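Local coordinates for ribosome maturation protein SDO1 homolog (Methanothermobacter thermautotrophicus, PDB 2WBM) that probably acts in ribosome maturation as an archaeal member of the SBDS family, binding the ribosome and RNA, at residues 78-81 with 82-85; 88-92 with 93-97; 31-35 with 36-40. All coordinates share one frame; numbering follows the deposited sequence.

Interaction 1: residues 78-81 with 82-85; sequences KASE and EAMR
Ser-80 is the N-cap of helix 81-88, and its OG accepts from Ala-83 N at 2.9 Å. The hydroxyl sits between its own backbone N and carbonyl carbon (chi1 75°), which turns it toward the first turn of the helix. The main chain of the same residue starts the helical ladder: Ser-80 O receives Met-84 N. One residue on, Glu-81 O receives Arg-85 N.

The CB of Met-84 rests near Glu-81 O. CG lies 3.7 Å from Ser-80 O and also meets the methyl of Ala-79. The chain then bends at its last torsion (chi3 -71°). This folds CE back over the start of the helix, 3.9 Å from Glu-81 CA. Val-69 and Phe-39 also touch this buried side chain. Shortening Met-84 to an alanine would remove CG, SD and CE, and is likely to open a gap beside the Ala-79 methyl and the Phe-39 ring.

Arg-85 also bends back, and one face of its guanidinium lies over Glu-81 O. Glu-81 OE1 stays 4.5 Å from Arg-85 NH1, too far for a direct salt bridge. A water spans the gap, donating to Glu-81 OE1 at 2.6 Å and accepting from Arg-85 NH1 at 2.7 Å.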
ATOM      1  N   LYS A  78      -7.611 -29.354 -15.749  1.00 11.16           N
ATOM      2  CA  LYS A  78      -8.336 -28.197 -16.249  1.00 10.59           C
ATOM      3  C   LYS A  78      -9.806 -28.436 -16.508  1.00 10.56           C
ATOM      4  O   LYS A  78     -10.229 -29.561 -16.789  1.00 11.53           O
ATOM      5  CB  LYS A  78      -7.685 -27.666 -17.538  1.00 13.97           C
ATOM      6  CG  LYS A  78      -6.320 -27.060 -17.328  1.00 17.50           C
ATOM      7  CD  LYS A  78      -5.540 -27.284 -18.622  1.00 24.62           C
ATOM      8  CE  LYS A  78      -4.331 -26.443 -18.633  1.00 27.62           C
ATOM      9  NZ  LYS A  78      -3.317 -27.083 -19.464  1.00 16.61           N
ATOM     10  N   ALA A  79     -10.582 -27.367 -16.394  1.00 12.73           N
ATOM     11  CA  ALA A  79     -12.031 -27.461 -16.506  1.00 11.90           C
ATOM     12  C   ALA A  79     -12.502 -27.668 -17.937  1.00 13.41           C
ATOM     13  O   ALA A  79     -11.920 -27.124 -18.883  1.00 13.19           O
ATOM     14  CB  ALA A  79     -12.702 -26.225 -15.897  1.00 13.90           C
ATOM     15  N   SER A  80     -13.573 -28.442 -18.084  1.00 11.39           N
ATOM     16  CA  SER A  80     -14.193 -28.633 -19.391  1.00 11.07           C
ATOM     17  C   SER A  80     -14.978 -27.388 -19.785  1.00 12.58           C
ATOM     18  O   SER A  80     -15.536 -26.662 -18.951  1.00 13.50           O
ATOM     19  CB  SER A  80     -15.117 -29.856 -19.405  1.00 11.30           C
ATOM     20  OG  SER A  80     -16.340 -29.606 -18.730  1.00 14.68           O
ATOM     21  N   GLU A  81     -15.058 -27.158 -21.081  1.00 11.98           N
ATOM     22  CA  GLU A  81     -15.876 -26.067 -21.550  1.00 13.46           C
ATOM     23  C   GLU A  81     -17.350 -26.283 -21.151  1.00 10.91           C
ATOM     24  O   GLU A  81     -18.026 -25.332 -20.760  1.00 10.24           O
ATOM     25  CB  GLU A  81     -15.596 -25.834 -23.039  1.00 15.32           C
ATOM     26  CG  GLU A  81     -14.116 -25.342 -23.138  1.00 19.09           C
ATOM     27  CD  GLU A  81     -13.634 -24.937 -24.509  1.00 23.84           C
ATOM     28  OE1 GLU A  81     -14.330 -25.199 -25.524  1.00 22.93           O
ATOM     29  OE2 GLU A  81     -12.528 -24.352 -24.555  1.00 15.56           O
ATOM     30  N   GLU A  82     -17.807 -27.537 -21.145  1.00 10.07           N
ATOM     31  CA  GLU A  82     -19.182 -27.856 -20.787  0.50 10.60           C
ATOM     32  C   GLU A  82     -19.476 -27.479 -19.331  1.00 10.63           C
ATOM     33  O   GLU A  82     -20.515 -26.889 -19.030  1.00 11.49           O
ATOM     34  CB  GLU A  82     -19.445 -29.346 -21.020  0.50 10.03           C
ATOM     35  CG  GLU A  82     -20.877 -29.796 -20.794  0.50 10.55           C
ATOM     36  CD  GLU A  82     -21.033 -31.286 -21.013  0.50 10.12           C
ATOM     37  OE1 GLU A  82     -20.029 -31.947 -21.366  0.50 10.66           O
ATOM     38  OE2 GLU A  82     -22.151 -31.796 -20.825  0.50  9.74           O
ATOM     39  N   ALA A  83     -18.560 -27.836 -18.431  1.00  9.73           N
ATOM     40  CA  ALA A  83     -18.732 -27.517 -17.005  1.00 13.89           C
ATOM     41  C   ALA A  83     -18.773 -26.000 -16.767  1.00 12.69           C
ATOM     42  O   ALA A  83     -19.590 -25.508 -15.976  1.00 13.39           O
ATOM     43  CB  ALA A  83     -17.630 -28.155 -16.159  1.00 12.52           C
ATOM     44  N   MET A  84     -17.908 -25.266 -17.465  1.00  9.49           N
ATOM     45  CA  MET A  84     -17.907 -23.805 -17.333  1.00 11.02           C
ATOM     46  C   MET A  84     -19.194 -23.195 -17.843  1.00  9.66           C
ATOM     47  O   MET A  84     -19.734 -22.293 -17.206  1.00 11.44           O
ATOM     48  CB  MET A  84     -16.687 -23.183 -18.011  1.00 11.69           C
ATOM     49  CG  MET A  84     -15.406 -23.439 -17.239  1.00 10.65           C
ATOM     50  SD  MET A  84     -14.000 -22.601 -17.992  1.00 16.49           S
ATOM     51  CE  MET A  84     -13.728 -23.518 -19.498  1.00 14.06           C
ATOM     52  N   ARG A  85     -19.698 -23.699 -18.971  1.00  8.29           N
ATOM     53  CA  ARG A  85     -20.972 -23.218 -19.515  1.00  8.62           C
ATOM     54  C   ARG A  85     -22.114 -23.509 -18.542  1.00  9.60           C
ATOM     55  O   ARG A  85     -23.017 -22.694 -18.384  1.00  7.23           O
ATOM     56  CB  ARG A  85     -21.266 -23.832 -20.890  1.00  7.91           C
ATOM     57  CG  ARG A  85     -20.394 -23.285 -22.018  1.00 11.86           C
ATOM     58  CD  ARG A  85     -20.868 -23.748 -23.399  1.00 19.06           C
ATOM     59  NE  ARG A  85     -20.813 -25.207 -23.551  1.00 23.27           N
ATOM     60  CZ  ARG A  85     -19.824 -25.874 -24.150  1.00 25.29           C
ATOM     61  NH1 ARG A  85     -18.786 -25.219 -24.671  1.00 18.64           N
ATOM     62  NH2 ARG A  85     -19.875 -27.203 -24.227  1.00 19.13           N
TER
HETATM   63  O   HOH W   1     -16.685 -26.305 -25.991  1.00 26.67           O

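Interaction 2: residues 88-92 with 93-97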
ATOM      1  N   PHE A  88     -21.113 -20.975 -15.304  1.00 11.66           N
ATOM      2  CA  PHE A  88     -20.896 -19.553 -15.591  1.00 11.17           C
ATOM      3  C   PHE A  88     -21.658 -19.038 -16.818  1.00 11.67           C
ATOM      4  O   PHE A  88     -21.723 -17.824 -17.041  1.00 11.88           O
ATOM      5  CB  PHE A  88     -19.392 -19.280 -15.767  1.00 11.32           C
ATOM      6  CG  PHE A  88     -18.570 -19.637 -14.571  1.00 13.10           C
ATOM      7  CD1 PHE A  88     -18.411 -18.730 -13.528  1.00 12.11           C
ATOM      8  CD2 PHE A  88     -17.924 -20.873 -14.498  1.00 10.96           C
ATOM      9  CE1 PHE A  88     -17.627 -19.058 -12.406  1.00 12.18           C
ATOM     10  CE2 PHE A  88     -17.133 -21.222 -13.371  1.00 12.89           C
ATOM     11  CZ  PHE A  88     -16.991 -20.315 -12.326  1.00 13.59           C
ATOM     12  N   GLU A  89     -22.243 -19.949 -17.597  1.00 10.52           N
ATOM     13  CA  GLU A  89     -22.915 -19.609 -18.879  1.00 11.84           C
ATOM     14  C   GLU A  89     -21.937 -19.072 -19.941  1.00 11.21           C
ATOM     15  O   GLU A  89     -22.340 -18.434 -20.909  1.00 11.82           O
ATOM     16  CB  GLU A  89     -24.109 -18.658 -18.673  1.00 11.78           C
ATOM     17  CG  GLU A  89     -25.334 -19.340 -18.088  1.00 18.63           C
ATOM     18  CD  GLU A  89     -26.450 -18.363 -17.761  1.00 31.79           C
ATOM     19  OE1 GLU A  89     -27.239 -18.022 -18.670  1.00 36.52           O
ATOM     20  OE2 GLU A  89     -26.541 -17.944 -16.587  1.00 36.13           O
ATOM     21  N   THR A  90     -20.658 -19.364 -19.744  1.00 12.76           N
ATOM     22  CA  THR A  90     -19.591 -19.014 -20.674  1.00 13.46           C
ATOM     23  C   THR A  90     -18.406 -19.956 -20.448  1.00 14.12           C
ATOM     24  O   THR A  90     -18.177 -20.422 -19.325  1.00 14.07           O
ATOM     25  CB  THR A  90     -19.154 -17.525 -20.522  1.00 13.91           C
ATOM     26  OG1 THR A  90     -18.037 -17.253 -21.374  1.00 15.01           O
ATOM     27  CG2 THR A  90     -18.783 -17.186 -19.079  1.00 13.36           C
ATOM     28  N   ALA A  91     -17.661 -20.249 -21.513  1.00 14.44           N
ATOM     29  CA  ALA A  91     -16.432 -21.035 -21.374  1.00 14.57           C
ATOM     30  C   ALA A  91     -15.186 -20.171 -21.607  1.00 15.96           C
ATOM     31  O   ALA A  91     -14.063 -20.685 -21.637  1.00 15.60           O
ATOM     32  CB  ALA A  91     -16.441 -22.246 -22.316  1.00 14.16           C
ATOM     33  N   ASP A  92     -15.398 -18.860 -21.751  1.00 12.42           N
ATOM     34  CA  ASP A  92     -14.317 -17.901 -21.939  1.00 12.14           C
ATOM     35  C   ASP A  92     -13.608 -17.635 -20.610  1.00 12.36           C
ATOM     36  O   ASP A  92     -14.209 -17.061 -19.698  1.00 12.58           O
ATOM     37  CB  ASP A  92     -14.881 -16.590 -22.515  1.00 13.14           C
ATOM     38  CG  ASP A  92     -13.785 -15.593 -22.905  1.00 16.14           C
ATOM     39  OD1 ASP A  92     -12.635 -15.728 -22.431  1.00 13.92           O
ATOM     40  OD2 ASP A  92     -14.081 -14.676 -23.695  1.00 15.43           O
ATOM     41  N   PRO A  93     -12.328 -18.034 -20.490  1.00 11.98           N
ATOM     42  CA  PRO A  93     -11.582 -17.789 -19.231  1.00 14.51           C
ATOM     43  C   PRO A  93     -11.551 -16.317 -18.806  1.00 14.24           C
ATOM     44  O   PRO A  93     -11.473 -16.034 -17.611  1.00 13.67           O
ATOM     45  CB  PRO A  93     -10.164 -18.251 -19.572  1.00 15.37           C
ATOM     46  CG  PRO A  93     -10.381 -19.322 -20.599  1.00 13.92           C
ATOM     47  CD  PRO A  93     -11.497 -18.757 -21.475  1.00 13.18           C
ATOM     48  N   LEU A  94     -11.615 -15.393 -19.769  1.00 13.23           N
ATOM     49  CA  LEU A  94     -11.600 -13.965 -19.437  1.00 13.19           C
ATOM     50  C   LEU A  94     -12.962 -13.499 -18.905  1.00 13.18           C
ATOM     51  O   LEU A  94     -13.062 -12.430 -18.310  1.00 12.07           O
ATOM     52  CB  LEU A  94     -11.146 -13.116 -20.636  1.00 11.75           C
ATOM     53  CG  LEU A  94      -9.702 -13.408 -21.102  1.00 12.40           C
ATOM     54  CD1 LEU A  94      -9.296 -12.578 -22.311  1.00  9.43           C
ATOM     55  CD2 LEU A  94      -8.681 -13.228 -19.959  1.00 12.15           C
ATOM     56  N   GLU A  95     -13.997 -14.305 -19.130  1.00 12.36           N
ATOM     57  CA  GLU A  95     -15.332 -13.990 -18.613  1.00 11.97           C
ATOM     58  C   GLU A  95     -15.604 -14.775 -17.328  1.00 12.78           C
ATOM     59  O   GLU A  95     -16.335 -14.313 -16.453  1.00 13.01           O
ATOM     60  CB  GLU A  95     -16.417 -14.240 -19.667  1.00  9.28           C
ATOM     61  CG  GLU A  95     -16.359 -13.260 -20.848  1.00 12.44           C
ATOM     62  CD  GLU A  95     -17.366 -13.559 -21.952  1.00 20.41           C
ATOM     63  OE1 GLU A  95     -18.079 -14.583 -21.880  1.00 23.34           O
ATOM     64  OE2 GLU A  95     -17.447 -12.759 -22.912  1.00 23.63           O
ATOM     65  N   VAL A  96     -15.005 -15.952 -17.208  1.00 11.67           N
ATOM     66  CA  VAL A  96     -15.143 -16.751 -15.991  1.00 12.67           C
ATOM     67  C   VAL A  96     -14.337 -16.145 -14.833  1.00 13.35           C
ATOM     68  O   VAL A  96     -14.806 -16.091 -13.690  1.00 13.37           O
ATOM     69  CB  VAL A  96     -14.732 -18.218 -16.246  1.00 11.89           C
ATOM     70  CG1 VAL A  96     -14.639 -19.005 -14.924  1.00 12.91           C
ATOM     71  CG2 VAL A  96     -15.724 -18.878 -17.202  1.00 11.90           C
ATOM     72  N   THR A  97     -13.116 -15.714 -15.135  1.00 14.90           N
ATOM     73  CA  THR A  97     -12.191 -15.249 -14.096  1.00 13.58           C
ATOM     74  C   THR A  97     -12.728 -14.102 -13.204  1.00 12.97           C
ATOM     75  O   THR A  97     -12.553 -14.163 -11.977  1.00 13.10           O
ATOM     76  CB  THR A  97     -10.809 -14.913 -14.699  1.00 14.80           C
ATOM     77  OG1 THR A  97     -10.210 -16.116 -15.188  1.00 14.55           O
ATOM     78  CG2 THR A  97      -9.903 -14.267 -13.661  1.00 12.72           C
TER
HETATM   79  O   HOH W   2     -16.339 -14.868 -25.146  1.00 25.49           O
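The side chain of Val-96 comes roughly perpendicular to that of Phe-88 where the chain turns from helix 81-88 into helix 93-103. The valine sets one methyl squarely on the ring. Its CG1 stands 3.6 Å from the centroid of the Phe-88 ring and 8° off the ring normal, a CH-pi contact over the face. The other methyl, CG2, packs against Asp-92 O and Thr-90 O. Val-96 thus lies between the ring and the connecting loop. The Phe-88 ring also meets Phe-39 edge-to-face and touches Val-99 and Ile-100.

Thr-90 slants across Glu-95. Thr-90 OG1 donates to Glu-95 OE1 at 2.7 Å, reaching OE1 on its anti side, 25° out of the carboxylate plane. OG1 lies anti to the Thr-90 backbone N (chi1 175°), where it also accepts from Asp-92 N in an ST turn. One hydroxyl therefore ties the loop to itself and to the helix.

Asp-92 is the N-cap of helix 93-103. Its OD1 accepts from Leu-94 N at 2.9 Å, with the donor above the carboxylate plane. Asp-92 O takes both Glu-95 N and Val-96 N. The Val-96 bond runs almost straight on from the C=O, whereas Glu-95 N comes from above the carbonyl plane.

The side chains of Asp-92 and Glu-95 cross nearly at right angles, with Asp-92 OD2 4.0 Å from Glu-95 OE2. A water donates to Asp-92 OD2 at 2.7 Å and weakly to Glu-95 OE2. Two carboxylates this close would be expected to repel. The shared water, the Thr-90 hydroxyl and the Leu-94 amide probably offset part of that cost, as may the positive end of the helix dipole.

Interaction 3: residues 31-35 with 36-40; sequences RLESH and GERFE
A beta hairpin joins strands 28-34 and 37-43 through a type I' turn from Ser-34 to Glu-37. His-35 and Gly-36 occupy the turn with positive phi. A CB at Gly-36 would probably come too close to His-35 O, and the positive phi itself favours glycine. Ser-34 and Glu-37 close the turn with two backbone bonds. Leu-32 and Phe-39 form the next hydrogen-bonded pair.

Arg-31, Glu-33, Arg-38 and Glu-40 share one face of the hairpin. Arg-38 reaches out extended beside Glu-33, and its NE donates to Glu-33 OE2 at 2.9 Å in a salt bridge. The Arg-31 side chain runs alongside that of Glu-40. Its bend at chi3 (-71°) turns NE toward Glu-40 OE2, 2.7 Å away, with a weaker bond from NH2 to the same oxygen. In both salt bridges NE approaches from above the carboxylate plane.

The two guanidinium groups stack, with centres 3.6 Å apart and planes at 17°. Arg-31 NH2 and Arg-38 NH1 are only 3.2 Å apart, although both are donors. Each guanidinium has its own carboxylate, Glu-40 for Arg-31 and Glu-33 for Arg-38, which probably makes the stack tolerable. Glu-40 OE1 also accepts from Ala-73 N, which probably limits how far that carboxylate can turn.

Leu-32, Ser-34, Glu-37 and Phe-39 lie on the other face. There Leu-32 packs on Phe-88, Val-99 and Ile-100, while Phe-39 meets Val-87 and Ile-100. That face of the hairpin therefore rests against helices 81-88 and 93-103. Strand 28-34 is the middle strand of its sheet, between 37-43 and 105-107.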
ATOM      1  N   ARG A  31     -10.348 -19.379  -6.099  1.00 11.17           N
ATOM      2  CA  ARG A  31     -11.166 -20.585  -6.186  1.00 13.05           C
ATOM      3  C   ARG A  31     -12.641 -20.232  -6.026  1.00 14.67           C
ATOM      4  O   ARG A  31     -13.002 -19.430  -5.163  1.00 14.40           O
ATOM      5  CB  ARG A  31     -10.772 -21.526  -5.036  1.00 11.14           C
ATOM      6  CG  ARG A  31     -11.652 -22.754  -4.906  1.00 11.71           C
ATOM      7  CD  ARG A  31     -11.252 -23.553  -3.709  1.00 11.15           C
ATOM      8  NE  ARG A  31      -9.960 -24.219  -3.896  1.00 12.10           N
ATOM      9  CZ  ARG A  31      -9.248 -24.777  -2.915  1.00 13.74           C
ATOM     10  NH1 ARG A  31      -9.681 -24.779  -1.646  1.00 13.65           N
ATOM     11  NH2 ARG A  31      -8.097 -25.377  -3.205  1.00 16.57           N
ATOM     12  N   LEU A  32     -13.491 -20.842  -6.846  1.00 11.10           N
ATOM     13  CA  LEU A  32     -14.918 -20.748  -6.660  1.00 12.84           C
ATOM     14  C   LEU A  32     -15.508 -22.153  -6.739  1.00 13.20           C
ATOM     15  O   LEU A  32     -15.199 -22.892  -7.684  1.00 12.73           O
ATOM     16  CB  LEU A  32     -15.524 -19.853  -7.743  1.00 12.00           C
ATOM     17  CG  LEU A  32     -17.049 -19.673  -7.663  1.00 13.58           C
ATOM     18  CD1 LEU A  32     -17.472 -19.047  -6.351  1.00 17.37           C
ATOM     19  CD2 LEU A  32     -17.514 -18.789  -8.832  1.00 16.15           C
ATOM     20  N   GLU A  33     -16.338 -22.511  -5.762  1.00 11.59           N
ATOM     21  CA  GLU A  33     -17.020 -23.817  -5.746  1.00 12.17           C
ATOM     22  C   GLU A  33     -18.485 -23.677  -6.102  1.00 14.29           C
ATOM     23  O   GLU A  33     -19.182 -22.831  -5.538  1.00 13.77           O
ATOM     24  CB  GLU A  33     -16.926 -24.482  -4.371  1.00 14.58           C
ATOM     25  CG  GLU A  33     -15.524 -24.806  -3.950  1.00 21.49           C
ATOM     26  CD  GLU A  33     -15.461 -25.763  -2.775  1.00 29.11           C
ATOM     27  OE1 GLU A  33     -16.523 -26.249  -2.315  1.00 35.24           O
ATOM     28  OE2 GLU A  33     -14.337 -26.026  -2.309  1.00 29.90           O
ATOM     29  N   SER A  34     -18.959 -24.524  -7.011  1.00 10.66           N
ATOM     30  CA  SER A  34     -20.389 -24.608  -7.304  1.00  9.40           C
ATOM     31  C   SER A  34     -20.814 -26.062  -7.191  1.00 10.14           C
ATOM     32  O   SER A  34     -20.289 -26.937  -7.906  1.00  8.60           O
ATOM     33  CB  SER A  34     -20.690 -24.067  -8.717  1.00 11.97           C
ATOM     34  OG  SER A  34     -22.045 -24.315  -9.073  1.00 15.91           O
ATOM     35  N   HIS A  35     -21.748 -26.311  -6.285  1.00  8.47           N
ATOM     36  CA  HIS A  35     -22.261 -27.652  -6.025  1.00 12.29           C
ATOM     37  C   HIS A  35     -21.144 -28.705  -5.860  1.00 11.36           C
ATOM     38  O   HIS A  35     -21.240 -29.812  -6.384  1.00 10.45           O
ATOM     39  CB  HIS A  35     -23.252 -28.045  -7.124  1.00 12.02           C
ATOM     40  CG  HIS A  35     -24.508 -27.229  -7.113  1.00 17.76           C
ATOM     41  ND1 HIS A  35     -24.793 -26.285  -8.076  1.00 20.94           N
ATOM     42  CD2 HIS A  35     -25.542 -27.200  -6.240  1.00 16.60           C
ATOM     43  CE1 HIS A  35     -25.956 -25.720  -7.804  1.00 20.46           C
ATOM     44  NE2 HIS A  35     -26.429 -26.256  -6.695  1.00 20.24           N
ATOM     45  N   GLY A  36     -20.088 -28.332  -5.139  1.00  9.20           N
ATOM     46  CA  GLY A  36     -19.008 -29.248  -4.795  1.00 10.52           C
ATOM     47  C   GLY A  36     -17.912 -29.318  -5.850  1.00  9.52           C
ATOM     48  O   GLY A  36     -16.923 -30.022  -5.660  1.00 13.47           O
ATOM     49  N   GLU A  37     -18.078 -28.593  -6.955  1.00  7.33           N
ATOM     50  CA  GLU A  37     -17.063 -28.558  -8.008  1.00  8.38           C
ATOM     51  C   GLU A  37     -16.236 -27.276  -7.943  1.00  9.66           C
ATOM     52  O   GLU A  37     -16.790 -26.179  -8.029  1.00 11.35           O
ATOM     53  CB  GLU A  37     -17.711 -28.700  -9.398  1.00  6.76           C
ATOM     54  CG  GLU A  37     -18.422 -30.034  -9.628  1.00  8.71           C
ATOM     55  CD  GLU A  37     -17.453 -31.223  -9.822  1.00 13.71           C
ATOM     56  OE1 GLU A  37     -16.226 -31.026  -9.716  1.00 17.84           O
ATOM     57  OE2 GLU A  37     -17.933 -32.355 -10.075  1.00 11.74           O
ATOM     58  N   ARG A  38     -14.911 -27.414  -7.819  1.00 10.28           N
ATOM     59  CA  ARG A  38     -14.000 -26.269  -7.827  1.00 11.31           C
ATOM     60  C   ARG A  38     -13.548 -25.821  -9.216  1.00 12.81           C
ATOM     61  O   ARG A  38     -13.306 -26.633 -10.111  1.00 12.12           O
ATOM     62  CB  ARG A  38     -12.745 -26.556  -7.012  1.00 11.96           C
ATOM     63  CG  ARG A  38     -13.017 -26.726  -5.549  1.00 11.52           C
ATOM     64  CD  ARG A  38     -11.778 -27.137  -4.836  1.00 12.73           C
ATOM     65  NE  ARG A  38     -12.074 -27.394  -3.436  1.00 20.98           N
ATOM     66  CZ  ARG A  38     -11.183 -27.801  -2.539  1.00 24.21           C
ATOM     67  NH1 ARG A  38      -9.919 -28.003  -2.896  1.00 22.95           N
ATOM     68  NH2 ARG A  38     -11.562 -28.016  -1.292  1.00 20.26           N
ATOM     69  N   PHE A  39     -13.473 -24.512  -9.360  1.00 11.47           N
ATOM     70  CA  PHE A  39     -12.929 -23.821 -10.517  1.00 12.84           C
ATOM     71  C   PHE A  39     -11.900 -22.858  -9.957  1.00 15.00           C
ATOM     72  O   PHE A  39     -12.182 -22.099  -9.003  1.00 16.55           O
ATOM     73  CB  PHE A  39     -14.026 -23.048 -11.256  1.00 12.42           C
ATOM     74  CG  PHE A  39     -15.099 -23.919 -11.859  1.00 14.35           C
ATOM     75  CD1 PHE A  39     -15.018 -24.327 -13.194  1.00 14.27           C
ATOM     76  CD2 PHE A  39     -16.206 -24.313 -11.097  1.00 14.01           C
ATOM     77  CE1 PHE A  39     -16.015 -25.110 -13.767  1.00 14.64           C
ATOM     78  CE2 PHE A  39     -17.206 -25.116 -11.637  1.00 14.47           C
ATOM     79  CZ  PHE A  39     -17.129 -25.515 -12.993  1.00 11.94           C
ATOM     80  N   GLU A  40     -10.696 -22.903 -10.514  1.00 13.46           N
ATOM     81  CA  GLU A  40      -9.560 -22.184  -9.952  1.00 13.12           C
ATOM     82  C   GLU A  40      -8.785 -21.499 -11.053  1.00 12.72           C
ATOM     83  O   GLU A  40      -8.665 -22.034 -12.168  1.00 13.87           O
ATOM     84  CB  GLU A  40      -8.615 -23.131  -9.225  1.00 10.89           C
ATOM     85  CG  GLU A  40      -9.288 -23.785  -7.986  1.00 15.25           C
ATOM     86  CD  GLU A  40      -8.414 -24.741  -7.222  1.00 20.08           C
ATOM     87  OE1 GLU A  40      -7.243 -24.989  -7.615  1.00 13.86           O
ATOM     88  OE2 GLU A  40      -8.919 -25.262  -6.200  1.00 19.09           O
TER

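All three contacts lie in the N-terminal SBDS domain. Along the chain the hairpin of interaction 3 comes first, then interaction 1 at the start of helix 81-88, then interaction 2 where that helix gives way to helix 93-103. Centres of interactions 1 and 2 are about 9 Å apart, those of 1 and 3 about 11 Å, and those of 2 and 3 about 13 Å. Phe-39 links the set, touching both Met-84 and Phe-88. Met-84 also packs on the main-chain oxygens of Thr-90 and Ala-91, which ties interactions 1 and 2. Met-84, Phe-88 and Val-96, from the two helices, form an apolar layer with Leu-32 and Phe-39 on one face of the hairpin, joining helices to sheet.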